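Side-chain contacts in mannitol dehydrogenase (Pseudomonas fluorescens, PDB 1LJ8), which binds NAD and probably catalyses the NAD-dependent interconversion of D-mannitol and D-fructose, as a long-chain dehydrogenase: residues A[297-302]-A[359-364]; A[327-332]-A[487-492]; A[428-433]-A[449-454]; A[314-319]-A[422-427]; A[442-447]-A[467-472]. All blocks are in the same frame, centred on the assembly; numbering follows the deposited sequence.

Interaction 1. Residues A[297-302]-A[359-364]; sequences GLLNGS and VDRFSN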
# COMPACT_ATOMS: atom_id res chain seq x y z
N GLY A 297 8.82 -3.71 8.28
CA GLY A 297 10.17 -4.29 8.21
C GLY A 297 10.21 -5.76 7.84
O GLY A 297 11.05 -6.22 7.05
N LEU A 298 9.30 -6.51 8.44
CA LEU A 298 9.23 -7.95 8.23
C LEU A 298 8.36 -8.39 7.07
O LEU A 298 8.81 -9.19 6.25
CB LEU A 298 8.73 -8.64 9.54
CG LEU A 298 9.70 -8.51 10.74
CD1 LEU A 298 8.98 -9.11 12.01
CD2 LEU A 298 11.03 -9.26 10.43
N LEU A 299 7.13 -7.91 6.99
CA LEU A 299 6.27 -8.39 5.90
C LEU A 299 6.65 -7.71 4.59
O LEU A 299 7.03 -8.38 3.62
CB LEU A 299 4.78 -8.14 6.23
CG LEU A 299 3.75 -8.85 5.34
CD1 LEU A 299 2.38 -8.85 6.06
CD2 LEU A 299 3.64 -8.11 3.95
N ASN A 300 6.60 -6.38 4.55
CA ASN A 300 6.93 -5.73 3.28
C ASN A 300 8.39 -5.88 2.91
O ASN A 300 8.73 -6.01 1.75
CB ASN A 300 6.50 -4.26 3.34
CG ASN A 300 4.98 -4.14 3.56
OD1 ASN A 300 4.52 -3.91 4.68
ND2 ASN A 300 4.21 -4.32 2.50
N GLY A 301 9.28 -5.84 3.91
CA GLY A 301 10.68 -6.06 3.63
C GLY A 301 10.87 -7.44 3.01
O GLY A 301 11.63 -7.57 2.06
N SER A 302 10.22 -8.48 3.55
CA SER A 302 10.38 -9.82 2.99
C SER A 302 9.79 -9.89 1.58
O SER A 302 10.36 -10.56 0.69
CB SER A 302 9.70 -10.87 3.89
OG SER A 302 10.48 -11.03 5.06
N VAL A 359 5.35 -16.43 7.01
CA VAL A 359 5.67 -17.52 6.12
C VAL A 359 4.37 -18.24 5.74
O VAL A 359 4.15 -18.54 4.57
CB VAL A 359 6.67 -18.51 6.77
CG1 VAL A 359 6.84 -19.75 5.89
CG2 VAL A 359 8.00 -17.80 6.95
N ASP A 360 3.51 -18.49 6.73
CA ASP A 360 2.24 -19.19 6.47
C ASP A 360 1.35 -18.40 5.48
O ASP A 360 0.79 -18.96 4.54
CB ASP A 360 1.40 -19.36 7.75
CG ASP A 360 2.07 -20.27 8.81
OD1 ASP A 360 2.92 -21.11 8.45
OD2 ASP A 360 1.73 -20.11 10.02
N ARG A 361 1.22 -17.10 5.73
CA ARG A 361 0.38 -16.27 4.84
C ARG A 361 0.95 -16.15 3.43
O ARG A 361 0.20 -16.20 2.43
CB ARG A 361 0.17 -14.88 5.48
CG ARG A 361 -0.77 -14.95 6.69
CD ARG A 361 -0.69 -13.64 7.52
NE ARG A 361 -1.01 -12.50 6.64
CZ ARG A 361 -0.66 -11.23 6.91
NH1 ARG A 361 0.02 -10.93 8.03
NH2 ARG A 361 -0.98 -10.25 6.06
N PHE A 362 2.26 -16.03 3.30
CA PHE A 362 2.82 -15.96 1.95
C PHE A 362 2.72 -17.32 1.23
O PHE A 362 2.81 -17.37 0.02
CB PHE A 362 4.31 -15.58 1.96
CG PHE A 362 4.60 -14.14 2.28
CD1 PHE A 362 5.92 -13.69 2.23
CD2 PHE A 362 3.61 -13.25 2.67
CE1 PHE A 362 6.25 -12.37 2.56
CE2 PHE A 362 3.91 -11.92 3.02
CZ PHE A 362 5.24 -11.48 2.96
N SER A 363 2.58 -18.41 2.00
CA SER A 363 2.48 -19.77 1.43
C SER A 363 1.07 -20.11 0.97
O SER A 363 0.84 -21.18 0.37
CB SER A 363 2.97 -20.80 2.47
OG SER A 363 4.33 -20.53 2.84
N ASN A 364 0.13 -19.20 1.23
CA ASN A 364 -1.28 -19.36 0.80
C ASN A 364 -1.29 -19.59 -0.73
O ASN A 364 -0.98 -18.71 -1.54
CB ASN A 364 -2.04 -18.08 1.20
CG ASN A 364 -3.50 -18.07 0.77
OD1 ASN A 364 -3.95 -18.88 -0.05
ND2 ASN A 364 -4.24 -17.11 1.31
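Leu-299 meets the side chains of both Arg-361 and Phe-362. Its CG lies 3.8 Å from Phe-362 CZ, and its CD2 is 3.9 Å from the same carbon. The other methyl, CD1, sits 3.6 Å from Arg-361 NH2, and the two side chains cross at about a right angle. The carbonyl of Leu-299 joins in: its O lies in the plane of the Phe-362 ring, at the edge, 3.6 Å from CZ. Ser-302 CB touches the same ring edge at CE1, 4.0 Å away. With CG anti to the backbone N (chi1 -167°), the end of Leu-299 comes nearer to helix 351-362 than its CB direction alone would bring it. The hydroxyl of Ser-302 is turned back into its own helix. Its OG donates to Leu-298 O at 2.8 Å, and that carbonyl also receives the Ser-302 N-H.

Further out, Arg-361 NH2 forms salt bridges with Glu-259 and Asp-230, consistent with a guanidinium held beside Leu-299. Phe-362 stacks with His-303 and also packs on Met-331 and Val-318. The side chain of Leu-299 is about 7 Å from the bound NAD. The contact is buried helix-helix packing in the helical C-terminal domain, joining helices 289-313 and 351-362 near the cofactor.

Interaction 2. Residues A[327-332]-A[487-492]; sequences FVAYMR and HLLKKP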
# COMPACT_ATOMS: atom_id res chain seq x y z
N PHE A 327 14.27 -19.88 -1.29
CA PHE A 327 13.65 -18.56 -1.04
C PHE A 327 13.15 -18.47 0.41
O PHE A 327 13.28 -17.41 1.06
CB PHE A 327 12.48 -18.31 -2.02
CG PHE A 327 12.91 -17.83 -3.38
CD1 PHE A 327 13.59 -18.67 -4.25
CD2 PHE A 327 12.63 -16.51 -3.80
CE1 PHE A 327 13.98 -18.25 -5.50
CE2 PHE A 327 13.02 -16.07 -5.06
CZ PHE A 327 13.69 -16.93 -5.92
N VAL A 328 12.55 -19.56 0.91
CA VAL A 328 12.07 -19.56 2.29
C VAL A 328 13.23 -19.36 3.24
O VAL A 328 13.14 -18.58 4.18
CB VAL A 328 11.35 -20.93 2.64
CG1 VAL A 328 10.87 -20.93 4.07
CG2 VAL A 328 10.16 -21.16 1.69
N ALA A 329 14.34 -20.08 3.01
CA ALA A 329 15.52 -19.95 3.89
C ALA A 329 16.09 -18.53 3.84
O ALA A 329 16.51 -17.95 4.87
CB ALA A 329 16.58 -20.97 3.50
N TYR A 330 16.14 -17.97 2.64
CA TYR A 330 16.62 -16.59 2.49
C TYR A 330 15.73 -15.59 3.25
O TYR A 330 16.24 -14.72 3.98
CB TYR A 330 16.69 -16.24 0.99
CG TYR A 330 17.01 -14.79 0.67
CD1 TYR A 330 18.22 -14.21 1.06
CD2 TYR A 330 16.11 -14.02 -0.05
CE1 TYR A 330 18.52 -12.88 0.72
CE2 TYR A 330 16.39 -12.70 -0.40
CZ TYR A 330 17.59 -12.14 -0.02
OH TYR A 330 17.89 -10.83 -0.38
N MSE A 331 14.40 -15.69 3.09
CA MSE A 331 13.47 -14.80 3.83
C MSE A 331 13.66 -14.94 5.35
O MSE A 331 13.70 -13.95 6.09
CB MSE A 331 12.01 -15.15 3.49
CG MSE A 331 10.94 -14.52 4.44
SE MSE A 331 9.17 -15.03 3.69
CE MSE A 331 8.05 -14.32 5.13
N ARG A 332 13.77 -16.19 5.82
CA ARG A 332 13.96 -16.38 7.26
C ARG A 332 15.26 -15.76 7.75
O ARG A 332 15.31 -15.15 8.82
CB ARG A 332 13.92 -17.87 7.63
CG ARG A 332 12.58 -18.53 7.51
CD ARG A 332 12.64 -19.90 8.19
NE ARG A 332 11.45 -20.72 7.97
CZ ARG A 332 10.31 -20.63 8.65
NH1 ARG A 332 10.16 -19.74 9.63
NH2 ARG A 332 9.31 -21.47 8.38
N HIS A 487 24.95 -20.03 -2.67
CA HIS A 487 26.23 -19.56 -2.10
C HIS A 487 26.01 -18.68 -0.87
O HIS A 487 26.69 -18.82 0.16
CB HIS A 487 27.04 -18.80 -3.16
CG HIS A 487 27.56 -19.67 -4.27
ND1 HIS A 487 28.09 -19.17 -5.44
CD2 HIS A 487 27.63 -21.02 -4.38
CE1 HIS A 487 28.47 -20.17 -6.22
NE2 HIS A 487 28.20 -21.30 -5.60
N LEU A 488 25.04 -17.77 -0.97
CA LEU A 488 24.78 -16.85 0.11
C LEU A 488 24.35 -17.51 1.40
O LEU A 488 24.80 -17.11 2.49
CB LEU A 488 23.71 -15.82 -0.34
CG LEU A 488 23.20 -14.84 0.74
CD1 LEU A 488 24.34 -13.92 1.13
CD2 LEU A 488 22.02 -14.02 0.22
N LEU A 489 23.51 -18.53 1.28
CA LEU A 489 22.96 -19.21 2.43
C LEU A 489 24.01 -19.99 3.22
O LEU A 489 23.72 -20.51 4.30
CB LEU A 489 21.77 -20.09 2.02
CG LEU A 489 20.58 -19.16 1.65
CD1 LEU A 489 19.49 -19.94 0.92
CD2 LEU A 489 20.03 -18.47 2.90
N LYS A 490 25.22 -20.03 2.68
CA LYS A 490 26.34 -20.72 3.34
C LYS A 490 27.31 -19.76 4.05
O LYS A 490 28.21 -20.21 4.75
CB LYS A 490 27.06 -21.60 2.34
CG LYS A 490 26.17 -22.70 1.79
CD LYS A 490 25.89 -23.72 2.85
CE LYS A 490 25.29 -24.98 2.28
NZ LYS A 490 25.20 -26.10 3.30
N LYS A 491 27.12 -18.45 3.89
CA LYS A 491 27.98 -17.47 4.59
C LYS A 491 27.63 -17.56 6.08
O LYS A 491 26.50 -17.88 6.44
CB LYS A 491 27.68 -16.03 4.12
CG LYS A 491 28.57 -15.52 2.99
CD LYS A 491 28.59 -13.98 3.01
CE LYS A 491 29.74 -13.39 2.21
NZ LYS A 491 29.83 -11.91 2.44
N PRO A 492 28.60 -17.27 6.98
CA PRO A 492 28.36 -17.33 8.43
C PRO A 492 27.31 -16.35 8.95
O PRO A 492 26.73 -16.56 10.02
CB PRO A 492 29.75 -17.04 9.02
CG PRO A 492 30.42 -16.21 7.96
CD PRO A 492 30.01 -16.95 6.69
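Tyr-330 and Leu-488 both hold CG anti to the backbone N, with chi1 of 173° and 174°. These torsions bring the tyrosine ring and the leucine branch together. Leu-489 turns the other way, with CG anti to its carbonyl carbon (chi1 -71°). Its CD1 goes to the Ala-329 methyl and its CD2 to the backbone of Tyr-330.

Leu-488 touches the ring with one methyl. Its CD2 lies 3.7 Å from Tyr-330 CE1 and 3.9 Å from CD1, and the two side chains cross at a slant. Leu-489 splits its contacts between neighbouring residues. CD1 of Leu-489 meets Ala-329 CB at 4.0 Å, and its CD2 lies 3.9 Å from Tyr-330 CA. All the contacts across the pair are apolar. The phenol oxygen has its partner in a third helix: Tyr-330 OH is hydrogen-bonded to the carbonyl O of Arg-402, in helix 401-413.

Leu-488 also opens a type I beta turn that runs to Lys-491, with Lys-491 N bonded to Leu-488 O at 3.0 Å. The two leucines therefore pack where the chain is leaving its last helix.

Helix 401-413 lines the same site, with Leu-405 touching both Tyr-330 and Leu-488. Helix 289-313 adds Ala-305 and Leu-309 against the tyrosine. The contact thus ties the end of helix 463-488 to helix 325-339, with helices 401-413 and 289-313 packed alongside.

Interaction 3. Residues A[428-433]-A[449-454]; sequences DPRAEF and LAVEEI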
# COMPACT_ATOMS: atom_id res chain seq x y z
N ASP A 428 6.51 0.74 -12.77
CA ASP A 428 7.05 1.71 -11.82
C ASP A 428 6.77 3.08 -12.39
O ASP A 428 6.94 3.29 -13.59
CB ASP A 428 8.56 1.48 -11.71
CG ASP A 428 9.21 2.25 -10.56
OD1 ASP A 428 9.78 1.54 -9.68
OD2 ASP A 428 9.18 3.53 -10.53
N PRO A 429 6.34 4.02 -11.55
CA PRO A 429 6.05 5.37 -12.06
C PRO A 429 7.30 6.04 -12.62
O PRO A 429 7.22 6.98 -13.40
CB PRO A 429 5.45 6.08 -10.85
CG PRO A 429 6.08 5.36 -9.65
CD PRO A 429 6.04 3.91 -10.11
N ARG A 430 8.48 5.54 -12.26
CA ARG A 430 9.71 6.12 -12.77
C ARG A 430 10.45 5.06 -13.58
O ARG A 430 11.67 5.00 -13.56
CB ARG A 430 10.61 6.57 -11.62
CG ARG A 430 9.90 7.50 -10.64
CD ARG A 430 10.91 8.16 -9.70
NE ARG A 430 11.84 9.04 -10.42
CZ ARG A 430 12.92 9.60 -9.88
NH1 ARG A 430 13.22 9.40 -8.59
NH2 ARG A 430 13.72 10.37 -10.63
N ALA A 431 9.70 4.23 -14.29
CA ALA A 431 10.31 3.13 -15.03
C ALA A 431 11.42 3.56 -15.98
O ALA A 431 12.54 3.03 -15.95
CB ALA A 431 9.21 2.33 -15.81
N GLU A 432 11.10 4.53 -16.85
CA GLU A 432 12.07 4.98 -17.83
C GLU A 432 13.36 5.42 -17.15
O GLU A 432 14.46 4.99 -17.52
CB GLU A 432 11.47 6.12 -18.66
CG GLU A 432 12.44 6.79 -19.58
CD GLU A 432 11.75 7.23 -20.86
OE1 GLU A 432 10.54 7.56 -20.80
OE2 GLU A 432 12.42 7.24 -21.92
N PHE A 433 13.22 6.26 -16.14
CA PHE A 433 14.35 6.73 -15.35
C PHE A 433 15.14 5.54 -14.73
O PHE A 433 16.37 5.50 -14.82
CB PHE A 433 13.84 7.65 -14.23
CG PHE A 433 14.90 8.05 -13.25
CD1 PHE A 433 15.79 9.07 -13.55
CD2 PHE A 433 15.01 7.39 -12.03
CE1 PHE A 433 16.79 9.45 -12.63
CE2 PHE A 433 15.99 7.74 -11.11
CZ PHE A 433 16.89 8.78 -11.40
N LEU A 449 22.85 3.51 -7.27
CA LEU A 449 22.94 3.75 -5.84
C LEU A 449 23.02 5.22 -5.45
O LEU A 449 22.88 5.54 -4.26
CB LEU A 449 24.12 2.97 -5.23
CG LEU A 449 24.11 1.45 -5.43
CD1 LEU A 449 25.33 0.81 -4.70
CD2 LEU A 449 22.79 0.85 -4.90
N ALA A 450 23.26 6.10 -6.43
CA ALA A 450 23.34 7.54 -6.21
C ALA A 450 21.99 8.30 -6.26
O ALA A 450 21.96 9.53 -6.14
CB ALA A 450 24.32 8.16 -7.25
N VAL A 451 20.87 7.60 -6.42
CA VAL A 451 19.56 8.28 -6.44
C VAL A 451 19.13 8.46 -4.98
O VAL A 451 18.58 7.55 -4.35
CB VAL A 451 18.52 7.51 -7.23
CG1 VAL A 451 17.23 8.36 -7.30
CG2 VAL A 451 19.07 7.18 -8.67
N GLU A 452 19.35 9.67 -4.48
CA GLU A 452 19.11 9.95 -3.07
C GLU A 452 17.69 9.75 -2.57
O GLU A 452 17.51 9.25 -1.45
CB GLU A 452 19.62 11.35 -2.72
CG GLU A 452 19.73 11.57 -1.21
CD GLU A 452 20.30 12.95 -0.84
OE1 GLU A 452 21.10 13.51 -1.63
OE2 GLU A 452 19.96 13.46 0.26
N GLU A 453 16.68 10.06 -3.38
CA GLU A 453 15.31 9.89 -2.91
C GLU A 453 14.88 8.41 -2.89
O GLU A 453 13.76 8.09 -2.46
CB GLU A 453 14.32 10.69 -3.75
CG GLU A 453 14.28 10.26 -5.20
CD GLU A 453 15.31 10.99 -6.07
OE1 GLU A 453 16.39 11.39 -5.56
OE2 GLU A 453 15.01 11.12 -7.27
N ILE A 454 15.77 7.52 -3.36
CA ILE A 454 15.46 6.09 -3.29
C ILE A 454 16.37 5.45 -2.24
O ILE A 454 15.89 4.78 -1.33
CB ILE A 454 15.72 5.33 -4.65
CG1 ILE A 454 14.83 5.92 -5.76
CG2 ILE A 454 15.42 3.81 -4.49
CD1 ILE A 454 15.07 5.27 -7.16
O HOH W 1 16.09 11.82 -9.44
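Arg-430 and Glu-453 form a salt bridge. Arg-430 NH1 donates to Glu-453 OE2 at 2.8 Å, with an N-H...O angle of 157°. The guanidinium and carboxylate planes are only 8° apart. The oxygen is met on its anti side, somewhat out of the carboxylate plane. A water bridges the same pair. It accepts from Arg-430 NH2 at 3.0 Å, in the guanidinium plane. Its bond to Glu-453 OE2 is very short, and that length is doubtful. OE2 thus takes the NH1 bond and probably the water as well. Glu-453 CG stands between the backbone N and the carbonyl carbon (chi1 62°), and a bend at chi2 then turns the carboxylate toward Arg-430.

Arg-430 NH2 lies 3.4 Å above the Phe-433 ring plane, over the ring centre. The edge of that ring meets Val-451, and Val-451 CG2 is 3.8 Å from Phe-433 CZ. The backbone N of Arg-430 donates to Asp-428 OD2 at 2.7 Å, closing an Asx turn. That oxygen also bonds Ser-379 OG, which ties the turn to helix 378-385.

Arg-430 and Val-451 are the N-cap residues of helices 431-437 and 452-455, so the contact joins two helix starts. The carboxylate probably offsets the arginine charge in part, at a site that is only partly buried.

Interaction 4. Residues A[314-319]-A[422-427]; sequences GYRFVH and VSYTIP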
# COMPACT_ATOMS: atom_id res chain seq x y z
N GLY A 314 11.81 -16.51 -12.73
CA GLY A 314 10.70 -16.92 -13.60
C GLY A 314 9.41 -17.17 -12.82
O GLY A 314 8.37 -17.48 -13.44
N TYR A 315 9.43 -17.04 -11.50
CA TYR A 315 8.18 -17.25 -10.74
C TYR A 315 7.29 -16.05 -11.00
O TYR A 315 7.78 -14.97 -11.40
CB TYR A 315 8.46 -17.34 -9.24
CG TYR A 315 9.33 -18.50 -8.83
CD1 TYR A 315 10.32 -18.35 -7.87
CD2 TYR A 315 9.12 -19.77 -9.38
CE1 TYR A 315 11.09 -19.44 -7.45
CE2 TYR A 315 9.89 -20.87 -8.98
CZ TYR A 315 10.88 -20.69 -8.03
OH TYR A 315 11.68 -21.77 -7.70
N ARG A 316 5.98 -16.24 -10.81
CA ARG A 316 5.05 -15.11 -11.03
C ARG A 316 4.09 -14.89 -9.86
O ARG A 316 3.36 -13.89 -9.84
CB ARG A 316 4.27 -15.31 -12.36
CG ARG A 316 5.13 -15.02 -13.63
CD ARG A 316 5.66 -13.59 -13.68
NE ARG A 316 6.44 -13.24 -14.90
CZ ARG A 316 7.76 -13.38 -15.04
NH1 ARG A 316 8.50 -13.87 -14.05
NH2 ARG A 316 8.35 -12.96 -16.16
N PHE A 317 4.06 -15.80 -8.89
CA PHE A 317 3.20 -15.64 -7.71
C PHE A 317 3.99 -15.79 -6.44
O PHE A 317 5.00 -16.51 -6.42
CB PHE A 317 2.08 -16.68 -7.69
CG PHE A 317 1.18 -16.55 -8.85
CD1 PHE A 317 1.45 -17.25 -10.04
CD2 PHE A 317 0.10 -15.67 -8.81
CE1 PHE A 317 0.65 -17.08 -11.16
CE2 PHE A 317 -0.70 -15.48 -9.93
CZ PHE A 317 -0.43 -16.19 -11.11
N VAL A 318 3.53 -15.13 -5.39
CA VAL A 318 4.21 -15.20 -4.11
C VAL A 318 4.28 -16.64 -3.57
O VAL A 318 5.33 -17.05 -3.06
CB VAL A 318 3.50 -14.29 -3.06
CG1 VAL A 318 4.15 -14.44 -1.69
CG2 VAL A 318 3.61 -12.81 -3.54
N HIS A 319 3.21 -17.42 -3.71
CA HIS A 319 3.26 -18.78 -3.18
C HIS A 319 4.29 -19.65 -3.88
O HIS A 319 4.77 -20.61 -3.27
CB HIS A 319 1.89 -19.48 -3.22
CG HIS A 319 1.35 -19.71 -4.60
ND1 HIS A 319 0.61 -18.76 -5.28
CD2 HIS A 319 1.37 -20.81 -5.39
CE1 HIS A 319 0.19 -19.27 -6.43
NE2 HIS A 319 0.64 -20.51 -6.52
N VAL A 422 11.69 -14.55 -20.67
CA VAL A 422 10.40 -13.87 -20.76
C VAL A 422 10.65 -12.40 -20.48
O VAL A 422 11.25 -12.05 -19.44
CB VAL A 422 9.42 -14.44 -19.74
CG1 VAL A 422 8.04 -13.70 -19.82
CG2 VAL A 422 9.28 -15.96 -19.99
N SER A 423 10.22 -11.57 -21.42
CA SER A 423 10.38 -10.12 -21.34
C SER A 423 9.19 -9.46 -20.68
O SER A 423 8.05 -9.85 -20.90
CB SER A 423 10.49 -9.53 -22.73
OG SER A 423 11.55 -10.16 -23.41
N TYR A 424 9.45 -8.42 -19.91
CA TYR A 424 8.38 -7.69 -19.24
C TYR A 424 8.64 -6.21 -19.20
O TYR A 424 9.79 -5.72 -19.35
CB TYR A 424 8.20 -8.24 -17.83
CG TYR A 424 9.50 -8.34 -17.08
CD1 TYR A 424 9.98 -7.26 -16.34
CD2 TYR A 424 10.27 -9.50 -17.13
CE1 TYR A 424 11.20 -7.33 -15.67
CE2 TYR A 424 11.50 -9.59 -16.47
CZ TYR A 424 11.95 -8.48 -15.74
OH TYR A 424 13.18 -8.56 -15.08
N THR A 425 7.54 -5.47 -19.02
CA THR A 425 7.59 -4.05 -18.89
C THR A 425 7.79 -3.88 -17.37
O THR A 425 7.51 -4.81 -16.61
CB THR A 425 6.26 -3.42 -19.30
OG1 THR A 425 5.21 -4.05 -18.56
CG2 THR A 425 6.01 -3.64 -20.81
N ILE A 426 8.26 -2.71 -16.97
CA ILE A 426 8.49 -2.41 -15.53
C ILE A 426 7.34 -1.58 -14.97
O ILE A 426 7.16 -0.42 -15.34
CB ILE A 426 9.76 -1.57 -15.32
CG1 ILE A 426 10.96 -2.18 -16.06
CG2 ILE A 426 10.04 -1.45 -13.80
CD1 ILE A 426 11.32 -3.56 -15.61
N PRO A 427 6.57 -2.13 -14.03
CA PRO A 427 5.46 -1.34 -13.49
C PRO A 427 5.94 -0.38 -12.38
O PRO A 427 5.78 -0.65 -11.20
CB PRO A 427 4.50 -2.42 -13.01
CG PRO A 427 5.40 -3.51 -12.55
CD PRO A 427 6.52 -3.53 -13.57
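This surface contact lies beside a Schellman motif, in which Gly-314 ends helix 289-313. Two residues on, Arg-316 reaches toward the loop that precedes helix 431-437. Arg-316 NH2 lies 3.7 Å from Val-422 CG1 and 4.0 Å from Val-422 CB, and the two side chains come from opposite directions. Arg-316 NH2 is also 4.1 Å from Tyr-424 CD2.

The arginine chain bends at chi2 (-60°), which turns the guanidinium back toward the carbonyl of Tyr-315. There Arg-316 NH1 donates to Tyr-315 O at 3.0 Å with an N-H...O angle of 161°. The oxygen lies in the guanidinium plane, although the donor stands above the carbonyl plane. NH1 also bonds Phe-311 O, and the guanidinium makes a cation-pi contact with the Phe-311 ring. NH2 pairs with Asp-418, whose other oxygen accepts the Val-422 N-H.

Across the two segments, then, the touching is van der Waals. NH1 and NH2 of Arg-316 find their partners in carbonyls and in Asp-418, a charge partner that also holds the Val-422 backbone.

Interaction 5. Residues A[442-447]-A[467-472]; sequences ALISQR and AAFERC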
# COMPACT_ATOMS: atom_id res chain seq x y z
N ALA A 442 28.81 -1.76 -16.02
CA ALA A 442 29.95 -1.20 -15.29
C ALA A 442 29.63 0.06 -14.50
O ALA A 442 30.34 0.40 -13.54
CB ALA A 442 31.09 -0.90 -16.26
N LEU A 443 28.56 0.75 -14.88
CA LEU A 443 28.22 1.98 -14.20
C LEU A 443 26.99 1.89 -13.28
O LEU A 443 26.58 2.90 -12.71
CB LEU A 443 27.99 3.08 -15.23
CG LEU A 443 29.21 3.52 -16.06
CD1 LEU A 443 28.74 4.47 -17.17
CD2 LEU A 443 30.23 4.22 -15.20
N ILE A 444 26.45 0.69 -13.11
CA ILE A 444 25.25 0.54 -12.28
C ILE A 444 25.44 0.97 -10.83
O ILE A 444 24.63 1.72 -10.29
CB ILE A 444 24.71 -0.92 -12.37
CG1 ILE A 444 24.13 -1.15 -13.76
CG2 ILE A 444 23.65 -1.19 -11.25
CD1 ILE A 444 23.85 -2.61 -14.10
N SER A 445 26.54 0.57 -10.20
CA SER A 445 26.66 0.95 -8.79
C SER A 445 26.81 2.46 -8.67
O SER A 445 26.27 3.07 -7.75
CB SER A 445 27.82 0.19 -8.09
OG SER A 445 29.06 0.46 -8.72
N GLN A 446 27.51 3.09 -9.61
CA GLN A 446 27.69 4.53 -9.52
C GLN A 446 26.41 5.33 -9.81
O GLN A 446 26.18 6.40 -9.22
CB GLN A 446 28.78 4.99 -10.50
CG GLN A 446 29.05 6.47 -10.50
CD GLN A 446 29.76 6.97 -9.25
OE1 GLN A 446 30.21 8.12 -9.20
NE2 GLN A 446 29.86 6.10 -8.22
N ARG A 447 25.57 4.81 -10.70
CA ARG A 447 24.35 5.52 -11.06
C ARG A 447 23.13 5.17 -10.23
O ARG A 447 22.45 6.05 -9.72
CB ARG A 447 24.00 5.27 -12.53
CG ARG A 447 25.00 5.82 -13.57
CD ARG A 447 24.62 5.27 -14.94
NE ARG A 447 25.33 5.89 -16.05
CZ ARG A 447 25.20 5.51 -17.32
NH1 ARG A 447 24.39 4.49 -17.65
NH2 ARG A 447 25.87 6.16 -18.27
N ALA A 467 30.41 -2.94 -2.26
CA ALA A 467 31.10 -4.18 -2.69
C ALA A 467 30.12 -5.37 -2.69
O ALA A 467 30.14 -6.20 -3.60
CB ALA A 467 32.28 -4.48 -1.73
N ALA A 468 29.27 -5.43 -1.68
CA ALA A 468 28.30 -6.51 -1.57
C ALA A 468 27.30 -6.42 -2.74
O ALA A 468 26.93 -7.42 -3.35
CB ALA A 468 27.56 -6.43 -0.23
N PHE A 469 26.86 -5.20 -3.04
CA PHE A 469 25.93 -4.99 -4.15
C PHE A 469 26.55 -5.43 -5.46
O PHE A 469 25.92 -6.12 -6.25
CB PHE A 469 25.55 -3.50 -4.24
CG PHE A 469 24.82 -3.15 -5.49
CD1 PHE A 469 23.45 -3.37 -5.59
CD2 PHE A 469 25.51 -2.68 -6.60
CE1 PHE A 469 22.77 -3.13 -6.75
CE2 PHE A 469 24.84 -2.42 -7.80
CZ PHE A 469 23.45 -2.65 -7.87
N GLU A 470 27.81 -5.06 -5.68
CA GLU A 470 28.46 -5.45 -6.92
C GLU A 470 28.68 -6.96 -7.05
O GLU A 470 28.51 -7.51 -8.14
CB GLU A 470 29.79 -4.68 -7.07
CG GLU A 470 29.55 -3.18 -7.35
CD GLU A 470 30.82 -2.39 -7.53
OE1 GLU A 470 31.92 -2.94 -7.30
OE2 GLU A 470 30.72 -1.21 -7.90
N ARG A 471 29.06 -7.62 -5.95
CA ARG A 471 29.25 -9.10 -5.91
C ARG A 471 27.90 -9.77 -6.27
O ARG A 471 27.83 -10.70 -7.08
CB ARG A 471 29.59 -9.60 -4.48
CG ARG A 471 30.95 -9.27 -3.95
CD ARG A 471 31.23 -10.11 -2.72
NE ARG A 471 30.58 -9.64 -1.48
CZ ARG A 471 31.08 -8.67 -0.72
NH1 ARG A 471 32.20 -8.06 -1.06
NH2 ARG A 471 30.51 -8.36 0.44
N CYS A 472 26.86 -9.31 -5.59
CA CYS A 472 25.52 -9.87 -5.81
C CYS A 472 25.04 -9.69 -7.22
O CYS A 472 24.53 -10.65 -7.84
CB CYS A 472 24.49 -9.23 -4.82
SG CYS A 472 24.70 -9.83 -3.10
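Ser-445 and Glu-470 meet across this contact. From CB, Glu-470 carries CG anti to the carbonyl carbon (chi1 -70°). Glu-470 CG lies 3.9 Å from Ser-445 CB. Beyond it the chain runs extended, which carries the carboxylate across to helix 444-448. Glu-470 CD comes to 3.6 Å from Ser-445 OG. At the tip, OE2 accepts a hydrogen bond from the serine hydroxyl. The distance from Ser-445 OG to Glu-470 OE2, 2.5 Å, is very short, so its exact length is doubtful. Glu-470 OE2 also lies 3.2 Å from Ser-445 CB, so the oxygen sits close against the whole serine side chain. The hydroxyl stands between the backbone N and the carbonyl carbon (chi1 60°), where it faces the glutamate.

Beside this polar pair is an apolar one. Ile-444 CG2 lies in the plane of the Phe-469 ring, at its edge, 3.7 Å from CZ. The two side chains cross at about a right angle. Ser-445 CA adds to the packing at 4.0 Å from Phe-469 CE2. Phe-469 is buried, and it also touches Leu-449 and, on helix 401-413, Val-407. Glu-470 is exposed.

This is helix-helix packing in the C-terminal domain. The short helix 444-448 lies on the long helix 463-488, with the Phe-469 ring buried and the Ser-445 to Glu-470 bond toward solvent.

In the fold
Interaction 1 is the buried contact and lies near NAD. Interactions 2, 3 and 5 are partly buried, and interaction 4 is on the surface. Chemistry does not simply follow burial: interactions 1 and 2 are packing across the pair, whereas 3 and 5, partly buried like 2, add a salt bridge and a short hydrogen bond. In interaction 4 the ionic partner lies outside both segments. Several contacts share elements. Interactions 2 and 5 both use helix 463-488. Met-331 of interaction 2 packs on Phe-362 and Ser-302 of interaction 1, and Phe-327 meets Tyr-315 of interaction 4. Leu-449 of interaction 3 touches Phe-469 of interaction 5, while Ala-431 meets Ile-426 of interaction 4.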